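Local coordinates for protein enoyl-CoA hydratase/isomerase (Mycobacterium avium, PDB 3P5M) that probably acts on coenzyme A thioesters as an enoyl-CoA hydratase or isomerase of the crotonase superfamily, at residues E36-H41 and N82-A87; A97-A102 and S123-A128; D115-A120 and G172-I177; G133-G138 and A222-G227; A140-P145 and A215-V220. One frame throughout, in Å; residues are numbered along the deposited sequence.

How the contacts relate
Contacts 2 and 3 belong to the sheets; contacts 1 and 5 join helices, and contact 4 sets a loop on a helix. Contacts 1, 3, 4 and 5 are buried, contact 2 partly so. Contacts 2 and 3 adjoin through neighbouring strands 95-99 and 116-119 and rely on backbone hydrogen bonds, although contact 3 adds a serine side chain to the ladder. Contact 1 is apolar along its middle and open to solvent at a charged pair. Contacts 4 and 5 both use helix 217-231 and touch the fourth subunit, yet contact 4 is polar and watered, with a buried glutamate, whereas contact 5 is apolar across its interface. E224 of contact 4 is hydrogen-bonded to S141 of contact 5.

Contact 1 of 5, residues E36-H41 and N82-A87; sequences EELSVH and NRVVRA
L38 and S39 of helix 32-47 receive V84 of helix 74-90 between them, and this apolar contact forms the buried middle of the pair. The branched V84 serves both partners: with CG1 anti to the backbone N (chi1 168°), that methyl lies 3.9 Å from L38 CD2, while V84 CG2 lies 3.9 Å from S39 CB. The L38 and V84 side chains cross at about a right angle. S39, small enough to let the backbones come close, also faces A87, whose CB is 4.3 Å from S39 OG.

The charged contact lies at the solvent-exposed edge of the pair. E36 and R83 run side by side and point the same way, with their carboxylate and guanidinium planes 37° apart. The salt bridge from E36 OE2 to R83 NH2 is long at 3.8 Å, and it is E36 CG, 3.5 Å from R83 NH2, that sits at the guanidinium edge. Long flexible chains suit such a place, where an attraction can be kept without strict geometry.

F106 and L110 of helix 106-113 touch V84 as well. Over segments 36-41 and 82-87 the axes come within 8.9 Å and run nearly parallel, 17° apart. The chain between the helices passes through strand 53-58, and both form part of the helical layer of the crotonase fold.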
# COMPACT_ATOMS: atom_id res chain seq x y z
N GLU B 36 -4.61 -14.94 -37.47
CA GLU B 36 -3.62 -15.58 -38.36
C GLU B 36 -2.67 -14.56 -38.96
O GLU B 36 -1.47 -14.80 -39.02
CB GLU B 36 -4.30 -16.38 -39.47
CG GLU B 36 -4.44 -17.86 -39.14
CD GLU B 36 -5.19 -18.64 -40.22
OE1 GLU B 36 -5.07 -18.30 -41.42
OE2 GLU B 36 -5.91 -19.61 -39.87
N GLU B 37 -3.22 -13.44 -39.40
CA GLU B 37 -2.43 -12.31 -39.87
C GLU B 37 -1.41 -11.83 -38.82
O GLU B 37 -0.22 -11.71 -39.10
CB GLU B 37 -3.36 -11.16 -40.28
CG GLU B 37 -2.62 -9.92 -40.84
CD GLU B 37 -2.11 -10.10 -42.26
OE1 GLU B 37 -2.38 -11.15 -42.87
OE2 GLU B 37 -1.45 -9.19 -42.79
N LEU B 38 -1.91 -11.58 -37.61
CA LEU B 38 -1.08 -11.14 -36.51
C LEU B 38 0.11 -12.09 -36.29
O LEU B 38 1.25 -11.66 -36.13
CB LEU B 38 -1.97 -11.07 -35.26
CG LEU B 38 -1.44 -10.59 -33.91
CD1 LEU B 38 -0.68 -9.30 -34.04
CD2 LEU B 38 -2.60 -10.41 -32.93
N SER B 39 -0.20 -13.38 -36.28
CA SER B 39 0.75 -14.42 -35.92
C SER B 39 1.98 -14.50 -36.86
O SER B 39 3.10 -14.78 -36.39
CB SER B 39 0.02 -15.78 -35.84
OG SER B 39 0.93 -16.84 -35.63
N VAL B 40 1.79 -14.26 -38.17
CA VAL B 40 2.90 -14.37 -39.11
C VAL B 40 3.82 -13.16 -39.00
O VAL B 40 5.05 -13.31 -39.06
CB VAL B 40 2.46 -14.59 -40.60
CG1 VAL B 40 1.76 -15.95 -40.78
CG2 VAL B 40 1.61 -13.41 -41.12
N HIS B 41 3.21 -11.99 -38.83
CA HIS B 41 3.95 -10.77 -38.57
C HIS B 41 4.80 -10.88 -37.32
O HIS B 41 5.87 -10.29 -37.27
CB HIS B 41 3.03 -9.56 -38.52
CG HIS B 41 2.55 -9.13 -39.86
ND1 HIS B 41 3.40 -8.76 -40.87
CD2 HIS B 41 1.29 -9.02 -40.37
CE1 HIS B 41 2.71 -8.45 -41.95
NE2 HIS B 41 1.42 -8.59 -41.67
N ASN B 82 -4.48 -19.29 -29.76
CA ASN B 82 -3.41 -20.05 -29.11
C ASN B 82 -2.06 -19.85 -29.77
O ASN B 82 -1.04 -19.63 -29.08
CB ASN B 82 -3.79 -21.54 -29.00
CG ASN B 82 -4.84 -21.80 -27.92
OD1 ASN B 82 -5.02 -20.97 -27.01
ND2 ASN B 82 -5.51 -22.95 -27.98
N ARG B 83 -2.03 -19.88 -31.11
CA ARG B 83 -0.76 -19.74 -31.81
C ARG B 83 -0.19 -18.33 -31.73
O ARG B 83 1.02 -18.17 -31.74
CB ARG B 83 -0.87 -20.23 -33.28
CG ARG B 83 -0.72 -21.79 -33.42
CD ARG B 83 -1.72 -22.39 -34.44
NE ARG B 83 -2.10 -21.37 -35.42
CZ ARG B 83 -3.06 -21.51 -36.34
NH1 ARG B 83 -3.72 -22.66 -36.42
NH2 ARG B 83 -3.34 -20.49 -37.16
N VAL B 84 -1.05 -17.31 -31.62
CA VAL B 84 -0.56 -15.92 -31.43
C VAL B 84 0.23 -15.85 -30.13
O VAL B 84 1.36 -15.37 -30.10
CB VAL B 84 -1.72 -14.89 -31.43
CG1 VAL B 84 -1.24 -13.52 -30.95
CG2 VAL B 84 -2.35 -14.77 -32.86
N VAL B 85 -0.36 -16.39 -29.07
CA VAL B 85 0.27 -16.34 -27.75
C VAL B 85 1.60 -17.12 -27.75
O VAL B 85 2.60 -16.66 -27.22
CB VAL B 85 -0.69 -16.85 -26.65
CG1 VAL B 85 0.09 -17.08 -25.33
CG2 VAL B 85 -1.88 -15.87 -26.49
N ARG B 86 1.60 -18.30 -28.34
CA ARG B 86 2.82 -19.09 -28.43
C ARG B 86 3.91 -18.38 -29.23
O ARG B 86 5.04 -18.35 -28.78
CB ARG B 86 2.57 -20.51 -28.94
CG ARG B 86 3.88 -21.33 -29.12
CD ARG B 86 4.74 -21.53 -27.81
NE ARG B 86 4.18 -22.55 -26.92
CZ ARG B 86 4.77 -23.02 -25.81
NH1 ARG B 86 5.98 -22.59 -25.44
NH2 ARG B 86 4.15 -23.94 -25.06
N ALA B 87 3.56 -17.80 -30.37
CA ALA B 87 4.51 -17.01 -31.18
C ALA B 87 5.16 -15.82 -30.45
O ALA B 87 6.37 -15.56 -30.59
CB ALA B 87 3.82 -16.54 -32.46

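Contact 2 of 5, residues A97-A102 and S123-A128; sequences AGVHGA and SYFQLA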
# COMPACT_ATOMS: atom_id res chain seq x y z
N ALA B 97 3.68 -4.80 -25.11
CA ALA B 97 2.30 -4.36 -25.26
C ALA B 97 2.13 -2.94 -24.67
O ALA B 97 2.40 -2.72 -23.51
CB ALA B 97 1.34 -5.37 -24.60
N GLY B 98 1.72 -1.97 -25.49
CA GLY B 98 1.31 -0.69 -24.95
C GLY B 98 -0.19 -0.79 -24.87
O GLY B 98 -0.86 -0.83 -25.89
N VAL B 99 -0.73 -0.88 -23.68
CA VAL B 99 -2.17 -1.12 -23.50
C VAL B 99 -2.89 0.15 -23.01
O VAL B 99 -2.66 0.63 -21.88
CB VAL B 99 -2.43 -2.25 -22.49
CG1 VAL B 99 -3.93 -2.48 -22.31
CG2 VAL B 99 -1.77 -3.55 -22.94
N HIS B 100 -3.77 0.68 -23.84
CA HIS B 100 -4.65 1.76 -23.40
C HIS B 100 -6.06 1.17 -23.47
O HIS B 100 -6.31 0.21 -24.20
CB HIS B 100 -4.48 3.00 -24.30
CG HIS B 100 -5.23 2.89 -25.59
ND1 HIS B 100 -4.92 1.93 -26.54
CD2 HIS B 100 -6.31 3.56 -26.06
CE1 HIS B 100 -5.78 2.03 -27.55
NE2 HIS B 100 -6.63 3.01 -27.28
N GLY B 101 -7.00 1.71 -22.70
CA GLY B 101 -8.36 1.18 -22.73
C GLY B 101 -8.50 -0.30 -22.43
O GLY B 101 -7.66 -0.91 -21.72
N ALA B 102 -9.55 -0.89 -23.00
CA ALA B 102 -9.94 -2.28 -22.68
C ALA B 102 -8.98 -3.31 -23.26
O ALA B 102 -8.63 -3.25 -24.45
CB ALA B 102 -11.40 -2.54 -23.15
N SER B 123 -6.49 2.23 -18.43
CA SER B 123 -6.57 0.88 -19.06
C SER B 123 -7.04 -0.16 -18.04
O SER B 123 -7.06 0.13 -16.85
CB SER B 123 -5.29 0.48 -19.80
OG SER B 123 -4.20 0.22 -18.92
N TYR B 124 -7.57 -1.29 -18.52
CA TYR B 124 -7.98 -2.39 -17.64
C TYR B 124 -7.94 -3.75 -18.32
O TYR B 124 -7.93 -3.86 -19.57
CB TYR B 124 -9.38 -2.15 -17.06
CG TYR B 124 -10.48 -2.09 -18.08
CD1 TYR B 124 -11.22 -3.24 -18.39
CD2 TYR B 124 -10.81 -0.91 -18.73
CE1 TYR B 124 -12.26 -3.21 -19.30
CE2 TYR B 124 -11.87 -0.85 -19.66
CZ TYR B 124 -12.58 -2.00 -19.93
OH TYR B 124 -13.60 -1.97 -20.81
N PHE B 125 -7.96 -4.79 -17.48
CA PHE B 125 -7.74 -6.18 -17.88
C PHE B 125 -8.91 -6.95 -17.32
O PHE B 125 -9.27 -6.79 -16.14
CB PHE B 125 -6.40 -6.65 -17.31
CG PHE B 125 -5.23 -5.82 -17.79
CD1 PHE B 125 -4.46 -6.22 -18.89
CD2 PHE B 125 -4.93 -4.63 -17.18
CE1 PHE B 125 -3.41 -5.43 -19.36
CE2 PHE B 125 -3.89 -3.83 -17.62
CZ PHE B 125 -3.12 -4.24 -18.72
N GLN B 126 -9.54 -7.76 -18.16
CA GLN B 126 -10.78 -8.36 -17.74
C GLN B 126 -11.05 -9.65 -18.51
O GLN B 126 -10.96 -9.67 -19.73
CB GLN B 126 -11.94 -7.38 -17.99
CG GLN B 126 -13.31 -7.90 -17.50
CD GLN B 126 -14.49 -7.05 -18.03
OE1 GLN B 126 -14.36 -6.38 -19.04
NE2 GLN B 126 -15.64 -7.10 -17.35
N LEU B 127 -11.40 -10.69 -17.78
CA LEU B 127 -11.84 -11.97 -18.38
C LEU B 127 -13.37 -11.94 -18.42
O LEU B 127 -14.05 -12.50 -17.55
CB LEU B 127 -11.30 -13.16 -17.59
CG LEU B 127 -9.78 -13.26 -17.43
CD1 LEU B 127 -9.37 -14.51 -16.61
CD2 LEU B 127 -9.07 -13.26 -18.79
N ALA B 128 -13.91 -11.22 -19.40
CA ALA B 128 -15.37 -11.08 -19.46
C ALA B 128 -16.06 -12.31 -20.05
O ALA B 128 -17.27 -12.31 -20.19
CB ALA B 128 -15.78 -9.82 -20.23
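G101 and Y124 make the one hydrogen bond across this contact: Y124 N donates to G101 O over 3.2 Å, fairly straight at 160°, and reaches the oxygen from above the carbonyl plane. A102 then pairs with Y124 in a parallel beta bridge, and their side chains leave the same face. There the tyrosine ring lies over A102 in a CH-pi contact, with A102 CA 4.0 Å from the ring centroid and offset toward the rim. A102 CB reaches further out, 3.5 Å from Y124 CZ and 3.3 Å from Y124 OH. A102 suits the place because its methyl is small enough for the ring to lie directly on its CA and CB. Y124 CG stands between the backbone N and the carbonyl carbon (chi1 63°), which starts the ring off toward A102.

Away from that face, V99 CG1 and F125 CZ meet tip to tip at 4.1 Å, and S123 CB packs 3.4 Å from G101 O. G101 has a positive phi of 57°, which glycine adopts easily, and turns the chain between H100 and A102.

In the second shell, A120 O holds S123 OG and G60 O holds H100 NE2 by hydrogen bonds. In crotonases the chain a few residues beyond this turn supplies an oxyanion-hole N-H, and probably does so here.

The turn carries the chain from strand 95-99 of the large sheet to strand 102-104 of the small one, beside 124-126. Helix 165-171 covers S123 and F125, and A180 of the second subunit packs on Y124.

Contact 3 of 5, residues D115-A120 and G172-I177; sequences DLVVAA and GMISHI
V117 and I174 cross at about a right angle in the tight part of the contact, with V117 CG1 3.6 Å from I174 CG2. I174 has two branches to fill this space: its other arm brings CD1 to 3.5 Å from A119 CB, closer than carbons usually pack, a tight fit that the small alanine side chain just accommodates. S175 OG has two hydrogen-bonding partners here. V117 N donates to it over 2.9 Å, and S175 OG also shares a hydrogen bond with H176 ND1 in the plane of the imidazole. Chi1 of 64° sets OG between the backbone N and the carbonyl carbon, where it meets V117 N; there it takes the N-H that a strand carbonyl would probably take.

Beyond it a short parallel ladder begins. H176 N bonds to V117 O at 2.9 Å, nearly along the C=O axis although bent at its N-H (132°), and A119 N bonds to H176 O at 3.2 Å. This makes 176-177 the outermost strand of the large mixed sheet within this chain, after a Schellman motif at G172 has ended helix 165-171.

On the face of V118 and H176 the contact is ordinary, V118 CG2 lying 3.9 Å from H176 CB, and V190 of helix 183-195 adds cover. R155 of the third subunit packs on H176 and hydrogen-bonds S175 O. The loose side is at the far end, where I177 is partly exposed, its side chain no nearer than 4.3 Å to the strand beside it.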
# COMPACT_ATOMS: atom_id res chain seq x y z
N ASP B 115 6.42 -9.73 -23.23
CA ASP B 115 7.48 -9.61 -22.22
C ASP B 115 7.35 -8.44 -21.26
O ASP B 115 7.67 -8.57 -20.11
CB ASP B 115 8.82 -9.58 -22.92
CG ASP B 115 8.96 -10.75 -23.84
OD1 ASP B 115 8.99 -11.87 -23.29
OD2 ASP B 115 9.00 -10.55 -25.06
N LEU B 116 6.88 -7.31 -21.75
CA LEU B 116 6.66 -6.14 -20.92
C LEU B 116 5.33 -5.59 -21.35
O LEU B 116 4.98 -5.71 -22.52
CB LEU B 116 7.76 -5.10 -21.16
CG LEU B 116 9.21 -5.54 -20.92
CD1 LEU B 116 10.16 -4.49 -21.43
CD2 LEU B 116 9.46 -5.85 -19.41
N VAL B 117 4.56 -5.04 -20.42
CA VAL B 117 3.27 -4.38 -20.73
C VAL B 117 3.34 -3.00 -20.12
O VAL B 117 3.66 -2.86 -18.94
CB VAL B 117 2.07 -5.15 -20.13
CG1 VAL B 117 0.75 -4.34 -20.31
CG2 VAL B 117 1.97 -6.57 -20.77
N VAL B 118 3.06 -1.98 -20.93
CA VAL B 118 3.02 -0.59 -20.47
C VAL B 118 1.57 -0.14 -20.55
O VAL B 118 0.98 -0.01 -21.64
CB VAL B 118 3.95 0.35 -21.33
CG1 VAL B 118 3.93 1.77 -20.78
CG2 VAL B 118 5.43 -0.17 -21.38
N ALA B 119 0.97 0.04 -19.39
CA ALA B 119 -0.47 0.24 -19.30
C ALA B 119 -0.78 1.71 -19.04
O ALA B 119 -0.17 2.33 -18.16
CB ALA B 119 -1.07 -0.66 -18.18
N ALA B 120 -1.71 2.25 -19.84
CA ALA B 120 -2.24 3.60 -19.64
C ALA B 120 -3.10 3.62 -18.38
O ALA B 120 -3.70 2.56 -18.05
CB ALA B 120 -3.07 4.01 -20.88
N GLY B 172 1.34 -7.49 -9.84
CA GLY B 172 2.45 -8.09 -10.65
C GLY B 172 1.97 -8.73 -11.94
O GLY B 172 2.69 -9.57 -12.55
N MET B 173 0.75 -8.32 -12.39
CA MET B 173 0.21 -8.80 -13.66
C MET B 173 0.98 -8.24 -14.84
O MET B 173 1.17 -8.91 -15.84
CB MET B 173 -1.26 -8.37 -13.83
CG MET B 173 -2.02 -9.10 -14.96
SD MET B 173 -3.64 -8.36 -15.42
CE MET B 173 -4.52 -8.81 -13.91
N ILE B 174 1.39 -6.99 -14.71
CA ILE B 174 2.00 -6.24 -15.80
C ILE B 174 3.30 -5.62 -15.32
O ILE B 174 3.43 -5.29 -14.13
CB ILE B 174 1.01 -5.14 -16.36
CG1 ILE B 174 0.46 -4.26 -15.24
CG2 ILE B 174 -0.15 -5.86 -17.12
CD1 ILE B 174 -0.28 -2.98 -15.74
N SER B 175 4.26 -5.43 -16.22
CA SER B 175 5.57 -4.92 -15.83
C SER B 175 5.60 -3.40 -15.56
O SER B 175 6.33 -2.97 -14.69
CB SER B 175 6.59 -5.27 -16.89
OG SER B 175 6.25 -4.62 -18.10
N HIS B 176 4.77 -2.63 -16.26
CA HIS B 176 4.82 -1.14 -16.22
C HIS B 176 3.49 -0.47 -16.06
O HIS B 176 2.48 -0.83 -16.72
CB HIS B 176 5.47 -0.57 -17.47
CG HIS B 176 6.95 -0.82 -17.54
ND1 HIS B 176 7.47 -2.05 -17.87
CD2 HIS B 176 8.01 -0.02 -17.28
CE1 HIS B 176 8.79 -1.99 -17.85
NE2 HIS B 176 9.14 -0.77 -17.48
N ILE B 177 3.49 0.53 -15.18
CA ILE B 177 2.36 1.40 -15.04
C ILE B 177 2.75 2.84 -15.42
O ILE B 177 3.89 3.29 -15.18
CB ILE B 177 1.76 1.29 -13.59
CG1 ILE B 177 0.44 2.03 -13.47
CG2 ILE B 177 2.71 1.88 -12.54
CD1 ILE B 177 -0.75 1.36 -14.06

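Contact 4 of 5, residues G133-G138 and A222-G227; sequences GLMPDG and AIEAEG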
# COMPACT_ATOMS: atom_id res chain seq x y z
N GLY B 133 -21.13 -16.93 -20.75
CA GLY B 133 -21.10 -18.37 -20.48
C GLY B 133 -19.94 -19.12 -21.10
O GLY B 133 -20.00 -20.35 -21.23
N LEU B 134 -18.89 -18.39 -21.46
CA LEU B 134 -17.68 -18.97 -22.03
C LEU B 134 -16.53 -18.86 -21.02
O LEU B 134 -16.66 -18.19 -20.01
CB LEU B 134 -17.31 -18.27 -23.34
CG LEU B 134 -18.34 -18.36 -24.48
CD1 LEU B 134 -17.77 -17.75 -25.76
CD2 LEU B 134 -18.76 -19.83 -24.73
N MET B 135 -15.42 -19.51 -21.32
CA MET B 135 -14.29 -19.65 -20.40
C MET B 135 -13.08 -18.91 -20.99
O MET B 135 -13.13 -18.51 -22.16
CB MET B 135 -13.96 -21.13 -20.22
CG MET B 135 -13.19 -21.70 -21.42
SD MET B 135 -12.77 -23.43 -21.23
CE MET B 135 -11.57 -23.35 -19.94
N PRO B 136 -12.01 -18.72 -20.18
CA PRO B 136 -10.83 -17.99 -20.66
C PRO B 136 -10.20 -18.74 -21.83
O PRO B 136 -10.37 -19.95 -21.92
CB PRO B 136 -9.91 -17.96 -19.45
CG PRO B 136 -10.88 -17.94 -18.27
CD PRO B 136 -11.98 -18.89 -18.70
N ASP B 137 -9.52 -18.01 -22.73
CA ASP B 137 -8.81 -18.62 -23.87
C ASP B 137 -7.42 -18.00 -24.10
O ASP B 137 -6.96 -17.16 -23.31
CB ASP B 137 -9.64 -18.49 -25.15
CG ASP B 137 -9.86 -17.04 -25.54
OD1 ASP B 137 -9.17 -16.13 -25.01
OD2 ASP B 137 -10.72 -16.81 -26.40
N GLY B 138 -6.76 -18.42 -25.19
CA GLY B 138 -5.42 -17.93 -25.50
C GLY B 138 -4.36 -18.61 -24.66
O GLY B 138 -3.18 -18.47 -24.95
N ALA B 222 -4.92 -26.56 -24.92
CA ALA B 222 -5.75 -27.68 -25.39
C ALA B 222 -7.01 -27.92 -24.54
O ALA B 222 -8.06 -28.29 -25.07
CB ALA B 222 -4.92 -28.93 -25.46
N ILE B 223 -6.90 -27.75 -23.23
CA ILE B 223 -8.06 -27.84 -22.37
C ILE B 223 -9.03 -26.70 -22.64
O ILE B 223 -10.22 -26.94 -22.70
CB ILE B 223 -7.67 -27.93 -20.92
CG1 ILE B 223 -7.02 -29.31 -20.68
CG2 ILE B 223 -8.90 -27.71 -20.02
CD1 ILE B 223 -6.14 -29.39 -19.42
N GLU B 224 -8.52 -25.47 -22.81
CA GLU B 224 -9.38 -24.31 -23.07
C GLU B 224 -10.10 -24.45 -24.41
O GLU B 224 -11.26 -24.09 -24.51
CB GLU B 224 -8.58 -22.98 -23.07
CG GLU B 224 -8.00 -22.56 -21.68
CD GLU B 224 -7.18 -21.25 -21.74
OE1 GLU B 224 -6.88 -20.77 -22.86
OE2 GLU B 224 -6.82 -20.73 -20.66
N ALA B 225 -9.39 -24.94 -25.43
CA ALA B 225 -9.96 -25.17 -26.75
C ALA B 225 -11.05 -26.25 -26.71
O ALA B 225 -12.11 -26.08 -27.31
CB ALA B 225 -8.85 -25.55 -27.75
N GLU B 226 -10.81 -27.34 -25.98
CA GLU B 226 -11.90 -28.35 -25.81
C GLU B 226 -13.10 -27.80 -25.04
O GLU B 226 -14.26 -28.08 -25.40
CB GLU B 226 -11.39 -29.62 -25.10
CG GLU B 226 -12.44 -30.68 -25.05
CD GLU B 226 -11.99 -31.94 -24.37
OE1 GLU B 226 -10.77 -32.18 -24.28
OE2 GLU B 226 -12.86 -32.70 -23.93
N GLY B 227 -12.82 -27.07 -23.95
CA GLY B 227 -13.85 -26.46 -23.15
C GLY B 227 -14.69 -25.45 -23.92
O GLY B 227 -15.92 -25.48 -23.83
O HOH W 1 -11.40 -21.41 -24.32
O HOH W 2 -7.28 -21.35 -25.67
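E224 OE1 is gripped by two donors, the backbone N of G139 and a water 2.9 Å away, and lies 3.1 Å from D137 CA. The same water accepts a weak hydrogen bond from G138 N, so the glutamate is tied to the loop 133-138 both through G139, just beyond it, and through solvent. E224 OE2 is hydrogen-bonded to S141 OG. Glutamate suits the place because its chain is long: with CG anti to the carbonyl carbon (chi1 -68°) and the rest extended, it spans from the helix to the loop. Its buried carboxylate may be stabilised by the G139 N-H, the S141 hydroxyl and the nearby start of helix 140-143.

A second water bridges backbone to backbone, donating to P136 O at 3.0 Å and to E224 O at 2.7 Å. P136 O also faces E224 CD at 3.4 Å.

M135 supplies the apolar part, its side chain crossing E224 obliquely. The bend at the thioether brings M135 CE to 4.0 Å from E224 CG; SD itself lies 3.7 Å from G227 CA. G227 suits the place because, with no side chain, it lets the sulfur come up to its CA.

The loop follows strand 124-126 and leads into helix 140-143, while helix 217-231 packs against it; S109 of helix 106-113 hydrogen-bonds D137 O, and T205 of the fourth subunit packs on M135 and P136.

Contact 5 of 5, residues A140-P145 and A215-V220; sequences ASALLP and AELEPV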
# COMPACT_ATOMS: atom_id res chain seq x y z
N ALA B 140 -4.72 -17.94 -21.33
CA ALA B 140 -4.87 -17.12 -20.11
C ALA B 140 -4.80 -17.94 -18.80
O ALA B 140 -4.23 -17.49 -17.78
CB ALA B 140 -6.19 -16.30 -20.15
N SER B 141 -5.35 -19.16 -18.80
CA SER B 141 -5.44 -19.93 -17.54
C SER B 141 -4.05 -20.35 -17.05
O SER B 141 -3.85 -20.52 -15.86
CB SER B 141 -6.34 -21.16 -17.66
OG SER B 141 -7.58 -20.82 -18.24
N ALA B 142 -3.11 -20.52 -17.97
CA ALA B 142 -1.72 -20.82 -17.61
C ALA B 142 -0.90 -19.57 -17.40
O ALA B 142 -0.02 -19.57 -16.54
CB ALA B 142 -1.05 -21.68 -18.69
N LEU B 143 -1.19 -18.49 -18.14
CA LEU B 143 -0.41 -17.25 -18.00
C LEU B 143 -0.67 -16.55 -16.67
O LEU B 143 0.25 -16.27 -15.92
CB LEU B 143 -0.70 -16.24 -19.13
CG LEU B 143 -0.36 -16.63 -20.58
CD1 LEU B 143 -0.96 -15.63 -21.56
CD2 LEU B 143 1.15 -16.65 -20.73
N LEU B 144 -1.93 -16.28 -16.38
CA LEU B 144 -2.31 -15.54 -15.18
C LEU B 144 -1.78 -16.07 -13.80
O LEU B 144 -1.27 -15.28 -12.99
CB LEU B 144 -3.82 -15.28 -15.19
CG LEU B 144 -4.31 -14.10 -16.07
CD1 LEU B 144 -5.81 -14.16 -16.39
CD2 LEU B 144 -4.06 -12.81 -15.31
N PRO B 145 -1.86 -17.38 -13.53
CA PRO B 145 -1.37 -17.78 -12.19
C PRO B 145 0.12 -17.50 -11.92
O PRO B 145 0.50 -17.25 -10.76
CB PRO B 145 -1.63 -19.30 -12.17
CG PRO B 145 -2.78 -19.52 -13.10
CD PRO B 145 -2.51 -18.51 -14.24
N ALA B 215 5.66 -24.33 -18.85
CA ALA B 215 5.60 -25.77 -19.07
C ALA B 215 4.16 -26.24 -19.35
O ALA B 215 3.96 -27.15 -20.13
CB ALA B 215 6.23 -26.55 -17.91
N GLU B 216 3.17 -25.59 -18.74
CA GLU B 216 1.78 -26.03 -18.94
C GLU B 216 1.04 -25.24 -20.02
O GLU B 216 -0.15 -25.47 -20.21
CB GLU B 216 0.99 -26.01 -17.61
CG GLU B 216 1.72 -26.69 -16.43
CD GLU B 216 2.07 -28.13 -16.76
OE1 GLU B 216 1.29 -28.76 -17.49
OE2 GLU B 216 3.12 -28.62 -16.33
N LEU B 217 1.70 -24.29 -20.71
CA LEU B 217 0.98 -23.48 -21.70
C LEU B 217 0.24 -24.36 -22.71
O LEU B 217 -0.96 -24.21 -22.89
CB LEU B 217 1.88 -22.46 -22.44
CG LEU B 217 1.18 -21.48 -23.41
CD1 LEU B 217 0.05 -20.67 -22.74
CD2 LEU B 217 2.23 -20.49 -24.04
N GLU B 218 0.94 -25.28 -23.36
CA GLU B 218 0.29 -26.12 -24.38
C GLU B 218 -0.87 -26.98 -23.82
O GLU B 218 -1.99 -26.90 -24.35
CB GLU B 218 1.32 -26.95 -25.16
CG GLU B 218 0.91 -27.32 -26.58
CD GLU B 218 1.92 -28.24 -27.27
OE1 GLU B 218 2.31 -29.27 -26.69
OE2 GLU B 218 2.32 -27.93 -28.39
N PRO B 219 -0.61 -27.83 -22.78
CA PRO B 219 -1.74 -28.64 -22.29
C PRO B 219 -2.95 -27.77 -21.84
O PRO B 219 -4.11 -28.16 -22.02
CB PRO B 219 -1.18 -29.38 -21.05
CG PRO B 219 0.25 -29.09 -20.97
CD PRO B 219 0.66 -28.17 -22.11
N VAL B 220 -2.67 -26.60 -21.25
CA VAL B 220 -3.75 -25.74 -20.80
C VAL B 220 -4.52 -25.15 -21.99
O VAL B 220 -5.74 -25.08 -21.94
CB VAL B 220 -3.27 -24.61 -19.84
CG1 VAL B 220 -4.39 -23.58 -19.62
CG2 VAL B 220 -2.83 -25.19 -18.51
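A142 points its methyl at helix 217-231, and V220 points back, so that A142 CB and V220 CB stand 3.9 Å apart. The valine straddles its partner. A chi1 of 169° turns its CG1 away from its own backbone N, and there CG1 lies 3.7 Å from S141 CB and equally close to A142 N, while V220 CG2 stays on A142 CB at 3.9 Å. A branched residue suits this place because one methyl can rest on the alanine and the other on the backbone and the serine beside it.

L217 comes in from the flank. Its CB does not point at A142, but the end of the chain comes nearer, bringing L217 CD1 to 4.3 Å from A142 CB. The alanine is small enough to lie close to the backbone of the other segment as well, its CB being 4.1 Å from L217 CA. Further along L217 touches R86 and T89 of helix 74-90.

S141 divides its side chain between two tasks: CB takes the valine methyl, and OG serves E224. E216 starts toward helix 140-143 but its end leads away; its carbonyl accepts V220 N at 3.0 Å, and E216 O lies 4.2 Å from A142 CB. A212 and A208 of the fourth subunit pack on V220 and S141.

No hydrogen bond joins the two segments, so their fit rests on shape and the burial of apolar groups, packing the short helix 140-143 on the first turn of helix 217-231 in the crotonase fold; the S141 hydroxyl adds a polar tie to E224 further along.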